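PDB 1COJ: superoxide dismutase [Fe] from Aquifex pyrophilus, which converts toxic superoxide radicals into hydrogen peroxide and molecular oxygen, using one iron ion per subunit. Local coordinates for residues 93-96 against 100-103. Numbering follows the deposited sequence.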
loop_
_atom_site.group_PDB
_atom_site.type_symbol
_atom_site.label_atom_id
_atom_site.label_comp_id
_atom_site.label_asym_id
_atom_site.label_seq_id
_atom_site.Cartn_x
_atom_site.Cartn_y
_atom_site.Cartn_z
ATOM N N LYS A 93 21.934 -26.181 12.229
ATOM C CA LYS A 93 21.782 -27.620 12.421
ATOM C C LYS A 93 21.428 -28.322 11.115
ATOM O O LYS A 93 20.638 -27.811 10.322
ATOM C CB LYS A 93 20.690 -27.891 13.457
ATOM C CG LYS A 93 20.634 -29.318 13.968
ATOM C CD LYS A 93 19.584 -29.443 15.062
ATOM C CE LYS A 93 19.676 -30.775 15.794
ATOM N NZ LYS A 93 19.431 -31.955 14.921
ATOM N N GLY A 94 22.011 -29.497 10.906
ATOM C CA GLY A 94 21.742 -30.271 9.710
ATOM C C GLY A 94 22.253 -29.626 8.442
ATOM O O GLY A 94 23.125 -28.752 8.483
ATOM N N GLU A 95 21.699 -30.064 7.316
ATOM C CA GLU A 95 22.060 -29.566 5.991
ATOM C C GLU A 95 20.856 -29.725 5.077
ATOM O O GLU A 95 19.958 -30.523 5.355
ATOM C CB GLU A 95 23.199 -30.396 5.393
ATOM C CG GLU A 95 24.594 -30.027 5.842
ATOM C CD GLU A 95 25.642 -30.845 5.111
ATOM O OE1 GLU A 95 25.631 -30.819 3.861
ATOM O OE2 GLU A 95 26.456 -31.525 5.778
ATOM N N PRO A 96 20.799 -28.944 3.990
ATOM C CA PRO A 96 19.649 -29.097 3.095
ATOM C C PRO A 96 19.661 -30.502 2.481
ATOM O O PRO A 96 20.716 -31.015 2.104
ATOM C CB PRO A 96 19.876 -28.002 2.048
ATOM C CG PRO A 96 21.354 -27.730 2.115
ATOM C CD PRO A 96 21.650 -27.816 3.576
ATOM N N LEU A 100 15.876 -31.310 -1.654
ATOM C CA LEU A 100 15.783 -29.854 -1.645
ATOM C C LEU A 100 16.827 -29.242 -2.576
ATOM O O LEU A 100 16.511 -28.362 -3.381
ATOM C CB LEU A 100 15.948 -29.306 -0.224
ATOM C CG LEU A 100 15.949 -27.779 -0.089
ATOM C CD1 LEU A 100 14.660 -27.191 -0.653
ATOM C CD2 LEU A 100 16.129 -27.384 1.369
ATOM N N LYS A 101 18.058 -29.737 -2.495
ATOM C CA LYS A 101 19.134 -29.231 -3.337
ATOM C C LYS A 101 18.834 -29.407 -4.819
ATOM O O LYS A 101 19.106 -28.515 -5.622
ATOM C CB LYS A 101 20.453 -29.921 -3.003
ATOM C CG LYS A 101 21.022 -29.573 -1.645
ATOM C CD LYS A 101 22.266 -30.405 -1.379
ATOM C CE LYS A 101 22.818 -30.153 0.006
ATOM N NZ LYS A 101 23.910 -31.110 0.337
ATOM N N LYS A 102 18.246 -30.542 -5.176
ATOM C CA LYS A 102 17.928 -30.821 -6.570
ATOM C C LYS A 102 16.855 -29.886 -7.119
ATOM O O LYS A 102 16.964 -29.402 -8.250
ATOM C CB LYS A 102 17.502 -32.282 -6.739
ATOM C CG LYS A 102 17.413 -32.749 -8.191
ATOM C CD LYS A 102 18.739 -32.567 -8.935
ATOM C CE LYS A 102 19.869 -33.384 -8.305
ATOM N NZ LYS A 102 21.180 -33.173 -8.992
ATOM N N LYS A 103 15.824 -29.636 -6.318
ATOM C CA LYS A 103 14.733 -28.752 -6.722
ATOM C C LYS A 103 15.260 -27.327 -6.905
ATOM O O LYS A 103 14.926 -26.648 -7.879
ATOM C CB LYS A 103 13.627 -28.768 -5.668
ATOM C CG LYS A 103 12.324 -28.110 -6.109
ATOM C CD LYS A 103 11.293 -29.159 -6.491
ATOM C CE LYS A 103 9.971 -28.538 -6.928
ATOM N NZ LYS A 103 10.036 -27.953 -8.290
#
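Apolar packing of P96 on L100 and K101, with a long E95-K101 salt bridge beside it, joins the loop that follows helix 63-86 to the first turns of helix 98-107, the first helix of the C-terminal domain. The proline ring is the centre of it. Its CB meets CD2 of L100, a buried residue, at 3.9 Å, while its CG rests 3.5 Å from CE of K101, which is partly exposed. In L100, with CG anti to the backbone N (chi1 177°), a chi2 of 58° turns CD2 toward the proline. K101 is extended from CG to NZ, and its methylene chain runs across P96 at a slant, past the ring and the backbone carbonyl, CE lying 3.1 Å from P96 O. That is a close carbon-oxygen approach; the ammonium group itself stays farther off, with NZ 3.7 Å from the same oxygen. Beyond the proline, the lysine end faces the carboxylate of E95, whose OE1 lies 3.9 Å from K101 NZ. This salt bridge is long, and K101 NZ has a second ion pair, long and weak, with E98 OE1, so the positive charge is probably divided loosely between two carboxylates. Shortening K101 to an alanine is likely to bare the CG of P96 and to take away the long ion pair of E95. Helix 190-207 packs against the contact: W190 touches P96, and N194 and F197 meet L100, so the apolar part of the turn is pressed onto that helix. Earlier in the loop, K93 is tied to the same region by backbone hydrogen bonds with I188 and W190 and by a salt bridge to D191, whereas K103 reaches G138, just before strand 139-145.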